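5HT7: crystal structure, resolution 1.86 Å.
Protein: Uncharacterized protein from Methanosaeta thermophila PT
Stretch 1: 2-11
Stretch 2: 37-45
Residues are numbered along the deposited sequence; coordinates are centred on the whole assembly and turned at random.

Stretch 1, residues 2-11: AVLFADANQR
Stretch 2 37-45: MVVLSGVWR

The two stretches form a short antiparallel β-ladder, joined by one pair of backbone hydrogen bonds and flanked by small apolar contacts on both faces. Strand 3-5 runs against strand 37-39 with 170° between their N-to-C directions and a closest approach of 4.8 Å between axes, and contact between the stretches buries 447 Å² in all.

The register is set by Val 3 opposite Val 38, a hydrogen-bonded pair with CA atoms 5.0 Å apart. Val 3 N donates to Val 38 O at 2.7 Å (166° at the hydrogen), and Val 38 N returns a bond to Val 3 O at 2.8 Å (162°). Next along the ladder, Leu 4 lies opposite Met 37 as a non-hydrogen-bonded pair, their CA atoms closer at 4.6 Å. Backbone torsions are extended: phi/psi is -127/130 at Val 3, -102/147 at Leu 4 and -131/138 at Phe 5, against -157/144 at Met 37, -120/131 at Val 38 and -108/122 at Val 39. The two carbonyls also receive CA-H...O contacts, Ala 2 CA to Val 38 O at 3.3 Å and Met 37 CA to Val 3 O at 3.2 Å, so each oxygen meets a polarised C-H beside its N-H donor.

Side chains alternate across the sheet. Val 3 and Val 38, both chi1 t, share one face; β-branched residues suit such extended backbone. There Val 3 CG2 lies 4.3 Å from Leu 40 CD1; Leu 40 (m, t) starts out sideways, but its end comes nearer to the first stretch. Phe 5 (chi1 -65°, chi2 -93°) brings its ring close to the second strand: CE2 packs 3.8 Å from Val 38 CG2, an oblique approach, while Met 37 CA sits at the ring edge, 4.3 Å from Phe 5 CD2. Gln 10, in a segment with positive phi (62/46), folds back with chi1 m and chi2 p, and the aliphatic part of its chain serves as an apolar surface, CG lying 3.7 Å from Val 38 CG2.

Leu 4 and Met 37 occupy the other face. Leu 4 (m, t) places CD2 3.9 Å from Met 37 SD; the thioether is weakly polar and polarisable, well suited to van der Waals packing against a methyl. Met 37 is t, t, p, a long unbranched chain.

Beyond the ladder, residues 40-43 form a loop that leads to strand 44-45. Gly 42 takes phi/psi 77/176, and positive phi by itself favours glycine. Trp 44 (chi1 -69°, chi2 69°) points toward the first stretch, and its NE1 donates to Ser 41 O at 3.0 Å, satisfying the indole N-H while bracing the loop. Ala 2 CB lies over one face of the Trp 44 indole, 4.1 Å from the centroid of its six-membered ring and 13° off its normal, a CH-pi contact. Ala 2 CB also lies 4.4 Å from Val 39 CG2.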

ATOM      1  N   ALA A   2       0.017   1.218  -9.887  1.00 25.81           N
ATOM      2  CA  ALA A   2      -0.406  -0.181  -9.932  1.00 24.85           C
ATOM      3  C   ALA A   2       0.016  -0.877  -8.662  1.00 19.72           C
ATOM      4  O   ALA A   2       0.900  -0.389  -7.960  1.00 20.55           O
ATOM      5  CB  ALA A   2       0.181  -0.893 -11.134  1.00 22.96           C
ATOM      6  N   VAL A   3      -0.612  -2.014  -8.368  1.00 20.77           N
ATOM      7  CA  VAL A   3      -0.181  -2.847  -7.256  1.00 18.02           C
ATOM      8  C   VAL A   3       0.049  -4.279  -7.716  1.00 19.32           C
ATOM      9  O   VAL A   3      -0.808  -4.851  -8.379  1.00 18.89           O
ATOM     10  CB  VAL A   3      -1.213  -2.864  -6.104  1.00 19.03           C
ATOM     11  CG1 VAL A   3      -0.575  -3.455  -4.849  1.00 20.16           C
ATOM     12  CG2 VAL A   3      -1.711  -1.463  -5.823  1.00 22.24           C
ATOM     13  N   LEU A   4       1.204  -4.842  -7.365  1.00 19.89           N
ATOM     14  CA  LEU A   4       1.527  -6.238  -7.671  1.00 18.64           C
ATOM     15  C   LEU A   4       1.338  -7.067  -6.429  1.00 20.04           C
ATOM     16  O   LEU A   4       1.600  -6.591  -5.333  1.00 18.53           O
ATOM     17  CB  LEU A   4       2.968  -6.401  -8.152  1.00 18.41           C
ATOM     18  CG  LEU A   4       3.377  -5.631  -9.407  1.00 21.19           C
ATOM     19  CD1 LEU A   4       4.846  -5.904  -9.707  1.00 21.34           C
ATOM     20  CD2 LEU A   4       2.478  -6.029 -10.574  1.00 20.06           C
ATOM     21  N   PHE A   5       0.922  -8.317  -6.612  1.00 21.81           N
ATOM     22  CA  PHE A   5       0.671  -9.217  -5.498  1.00 19.21           C
ATOM     23  C   PHE A   5       1.361 -10.552  -5.744  1.00 22.87           C
ATOM     24  O   PHE A   5       1.322 -11.077  -6.858  1.00 22.15           O
ATOM     25  CB  PHE A   5      -0.838  -9.451  -5.303  1.00 21.01           C
ATOM     26  CG  PHE A   5      -1.606  -8.221  -4.905  1.00 23.18           C
ATOM     27  CD1 PHE A   5      -1.821  -7.929  -3.574  1.00 24.51           C
ATOM     28  CD2 PHE A   5      -2.104  -7.358  -5.863  1.00 23.02           C
ATOM     29  CE1 PHE A   5      -2.513  -6.788  -3.197  1.00 22.97           C
ATOM     30  CE2 PHE A   5      -2.805  -6.219  -5.500  1.00 25.10           C
ATOM     31  CZ  PHE A   5      -3.005  -5.934  -4.156  1.00 20.41           C
ATOM     32  N   ALA A   6       1.968 -11.104  -4.704  1.00 20.82           N
ATOM     33  CA  ALA A   6       2.650 -12.396  -4.811  1.00 26.35           C
ATOM     34  C   ALA A   6       1.701 -13.553  -5.134  1.00 25.45           C
ATOM     35  O   ALA A   6       2.073 -14.480  -5.845  1.00 27.55           O
ATOM     36  CB  ALA A   6       3.404 -12.691  -3.538  1.00 24.26           C
ATOM     37  N   ASP A   7       0.484 -13.521  -4.604  1.00 25.21           N
ATOM     38  CA  ASP A   7      -0.454 -14.604  -4.865  1.00 25.62           C
ATOM     39  C   ASP A   7      -1.582 -14.156  -5.773  1.00 25.41           C
ATOM     40  O   ASP A   7      -1.825 -12.963  -5.943  1.00 25.05           O
ATOM     41  CB  ASP A   7      -1.026 -15.155  -3.552  1.00 27.24           C
ATOM     42  CG  ASP A   7       0.044 -15.741  -2.653  1.00 32.32           C
ATOM     43  OD1 ASP A   7       1.009 -16.346  -3.177  1.00 32.01           O
ATOM     44  OD2 ASP A   7      -0.071 -15.588  -1.422  1.00 32.40           O
ATOM     45  N   ALA A   8      -2.284 -15.126  -6.347  1.00 27.52           N
ATOM     46  CA  ALA A   8      -3.460 -14.833  -7.146  1.00 26.68           C
ATOM     47  C   ALA A   8      -4.536 -14.161  -6.297  1.00 27.11           C
ATOM     48  O   ALA A   8      -4.534 -14.279  -5.071  1.00 28.25           O
ATOM     49  CB  ALA A   8      -4.003 -16.113  -7.787  1.00 32.01           C
ATOM     50  N   ASN A   9      -5.436 -13.439  -6.957  1.00 24.66           N
ATOM     51  CA  ASN A   9      -6.592 -12.832  -6.309  1.00 27.17           C
ATOM     52  C   ASN A   9      -6.217 -11.802  -5.247  1.00 27.37           C
ATOM     53  O   ASN A   9      -6.903 -11.674  -4.218  1.00 26.45           O
ATOM     54  CB  ASN A   9      -7.500 -13.914  -5.698  1.00 29.06           C
ATOM     55  CG  ASN A   9      -8.150 -14.778  -6.758  1.00 34.46           C
ATOM     56  OD1 ASN A   9      -8.904 -14.282  -7.602  1.00 35.06           O
ATOM     57  ND2 ASN A   9      -7.875 -16.078  -6.717  1.00 39.44           N
ATOM     58  N   GLN A  10      -5.134 -11.065  -5.516  1.00 24.52           N
ATOM     59  CA  GLN A  10      -4.763  -9.894  -4.723  1.00 22.63           C
ATOM     60  C   GLN A  10      -4.464 -10.265  -3.270  1.00 22.97           C
ATOM     61  O   GLN A  10      -4.915  -9.600  -2.332  1.00 23.32           O
ATOM     62  CB  GLN A  10      -5.871  -8.842  -4.797  1.00 22.77           C
ATOM     63  CG  GLN A  10      -6.135  -8.307  -6.202  1.00 25.15           C
ATOM     64  CD  GLN A  10      -6.900  -9.284  -7.074  1.00 30.41           C
ATOM     65  OE1 GLN A  10      -6.473  -9.609  -8.184  1.00 32.56           O
ATOM     66  NE2 GLN A  10      -8.026  -9.771  -6.569  1.00 28.33           N
ATOM     67  N   ARG A  11      -3.691 -11.331  -3.094  1.00 24.04           N
ATOM     68  CA  ARG A  11      -3.286 -11.770  -1.774  1.00 21.61           C
ATOM     69  C   ARG A  11      -1.778 -11.964  -1.744  1.00 25.77           C
ATOM     70  O   ARG A  11      -1.121 -11.921  -2.790  1.00 21.77           O
ATOM     71  CB  ARG A  11      -4.046 -13.054  -1.390  1.00 25.37           C
ATOM     72  CG  ARG A  11      -5.576 -12.829  -1.342  1.00 30.23           C
ATOM     73  CD  ARG A  11      -6.404 -14.087  -1.034  1.00 34.49           C
ATOM     74  NE  ARG A  11      -7.782 -13.726  -0.676  1.00 36.51           N
ATOM     75  CZ  ARG A  11      -8.872 -14.133  -1.324  1.00 42.19           C
ATOM     76  NH1 ARG A  11      -8.753 -14.945  -2.368  1.00 40.85           N
ATOM     77  NH2 ARG A  11     -10.088 -13.736  -0.922  1.00 32.81           N
ATOM     78  N   MET A  37      -2.500  -8.505 -10.034  1.00 20.50           N
ATOM     79  CA  MET A  37      -2.192  -7.094 -10.170  1.00 20.43           C
ATOM     80  C   MET A  37      -3.459  -6.260 -10.155  1.00 22.63           C
ATOM     81  O   MET A  37      -4.511  -6.691 -10.655  1.00 23.08           O
ATOM     82  CB  MET A  37      -1.407  -6.857 -11.470  1.00 22.62           C
ATOM     83  CG  MET A  37      -1.203  -5.382 -11.834  1.00 24.93           C
ATOM     84  SD  MET A  37      -0.144  -5.216 -13.292  1.00 25.55           S
ATOM     85  CE  MET A  37      -1.185  -5.917 -14.565  1.00 27.94           C
ATOM     86  N   VAL A  38      -3.369  -5.073  -9.557  1.00 22.59           N
ATOM     87  CA  VAL A  38      -4.441  -4.107  -9.663  1.00 23.64           C
ATOM     88  C   VAL A  38      -3.886  -2.854 -10.315  1.00 25.04           C
ATOM     89  O   VAL A  38      -2.819  -2.370  -9.940  1.00 22.93           O
ATOM     90  CB  VAL A  38      -5.052  -3.757  -8.289  1.00 23.43           C
ATOM     91  CG1 VAL A  38      -6.058  -2.614  -8.441  1.00 23.34           C
ATOM     92  CG2 VAL A  38      -5.717  -4.986  -7.675  1.00 22.63           C
ATOM     93  N   VAL A  39      -4.579  -2.358 -11.328  1.00 23.67           N
ATOM     94  CA  VAL A  39      -4.191  -1.100 -11.947  1.00 25.17           C
ATOM     95  C   VAL A  39      -5.210  -0.053 -11.531  1.00 27.71           C
ATOM     96  O   VAL A  39      -6.405  -0.225 -11.771  1.00 28.92           O
ATOM     97  CB  VAL A  39      -4.121  -1.205 -13.481  1.00 25.18           C
ATOM     98  CG1 VAL A  39      -3.900   0.172 -14.086  1.00 30.83           C
ATOM     99  CG2 VAL A  39      -2.998  -2.167 -13.894  1.00 26.99           C
ATOM    100  N   LEU A  40      -4.747   1.017 -10.893  1.00 26.97           N
ATOM    101  CA  LEU A  40      -5.652   2.034 -10.369  1.00 32.51           C
ATOM    102  C   LEU A  40      -5.890   3.153 -11.374  1.00 37.14           C
ATOM    103  O   LEU A  40      -6.981   3.706 -11.462  1.00 35.41           O
ATOM    104  CB  LEU A  40      -5.101   2.610  -9.064  1.00 30.16           C
ATOM    105  CG  LEU A  40      -4.956   1.547  -7.968  1.00 33.19           C
ATOM    106  CD1 LEU A  40      -4.071   2.037  -6.836  1.00 43.73           C
ATOM    107  CD2 LEU A  40      -6.326   1.154  -7.459  1.00 33.87           C
ATOM    108  N   SER A  41      -4.861   3.487 -12.135  1.00 35.01           N
ATOM    109  CA  SER A  41      -5.006   4.529 -13.133  1.00 40.22           C
ATOM    110  C   SER A  41      -3.986   4.352 -14.235  1.00 37.26           C
ATOM    111  O   SER A  41      -2.919   3.773 -14.020  1.00 41.87           O
ATOM    112  CB  SER A  41      -4.863   5.909 -12.495  1.00 41.21           C
ATOM    113  OG  SER A  41      -3.574   6.070 -11.931  1.00 41.97           O
ATOM    114  N   GLY A  42      -4.326   4.848 -15.417  1.00 40.63           N
ATOM    115  CA  GLY A  42      -3.438   4.786 -16.555  1.00 37.73           C
ATOM    116  C   GLY A  42      -3.402   3.411 -17.185  1.00 34.92           C
ATOM    117  O   GLY A  42      -4.017   2.465 -16.683  1.00 33.88           O
ATOM    118  N   VAL A  43      -2.672   3.320 -18.291  1.00 32.90           N
ATOM    119  CA  VAL A  43      -2.446   2.078 -19.006  1.00 33.47           C
ATOM    120  C   VAL A  43      -0.977   1.699 -18.870  1.00 33.72           C
ATOM    121  O   VAL A  43      -0.095   2.539 -19.056  1.00 33.82           O
ATOM    122  CB  VAL A  43      -2.836   2.207 -20.498  1.00 37.53           C
ATOM    123  CG1 VAL A  43      -2.443   0.961 -21.273  1.00 36.06           C
ATOM    124  CG2 VAL A  43      -4.332   2.470 -20.624  1.00 37.17           C
ATOM    125  N   TRP A  44      -0.717   0.437 -18.531  1.00 29.61           N
ATOM    126  CA  TRP A  44       0.641   0.012 -18.202  1.00 28.82           C
ATOM    127  C   TRP A  44       1.194  -1.017 -19.185  1.00 28.56           C
ATOM    128  O   TRP A  44       0.470  -1.897 -19.674  1.00 31.95           O
ATOM    129  CB  TRP A  44       0.681  -0.557 -16.778  1.00 30.50           C
ATOM    130  CG  TRP A  44       0.468   0.481 -15.705  1.00 27.23           C
ATOM    131  CD1 TRP A  44      -0.684   1.159 -15.431  1.00 31.93           C
ATOM    132  CD2 TRP A  44       1.439   0.948 -14.768  1.00 26.60           C
ATOM    133  NE1 TRP A  44      -0.485   2.032 -14.385  1.00 28.77           N
ATOM    134  CE2 TRP A  44       0.811   1.915 -13.957  1.00 28.01           C
ATOM    135  CE3 TRP A  44       2.782   0.643 -14.534  1.00 25.08           C
ATOM    136  CZ2 TRP A  44       1.481   2.584 -12.939  1.00 26.85           C
ATOM    137  CZ3 TRP A  44       3.444   1.313 -13.526  1.00 27.95           C
ATOM    138  CH2 TRP A  44       2.791   2.265 -12.737  1.00 24.56           C
ATOM    139  N   ARG A  45       2.486  -0.903 -19.460  1.00 30.20           N
ATOM    140  CA  ARG A  45       3.202  -1.909 -20.224  1.00 30.84           C
ATOM    141  C   ARG A  45       4.133  -2.670 -19.278  1.00 30.79           C
ATOM    142  O   ARG A  45       4.826  -2.064 -18.452  1.00 29.41           O
ATOM    143  CB  ARG A  45       3.986  -1.256 -21.371  1.00 34.72           C
ATOM    144  CG  ARG A  45       4.663  -2.229 -22.321  1.00 33.72           C
ATOM    145  CD  ARG A  45       5.270  -1.489 -23.525  1.00 37.71           C
ATOM    146  NE  ARG A  45       4.262  -0.684 -24.221  1.00 39.55           N
ATOM    147  CZ  ARG A  45       4.533   0.272 -25.106  1.00 44.69           C
ATOM    148  NH1 ARG A  45       5.788   0.556 -25.428  1.00 40.93           N
ATOM    149  NH2 ARG A  45       3.541   0.945 -25.674  1.00 47.48           N
TER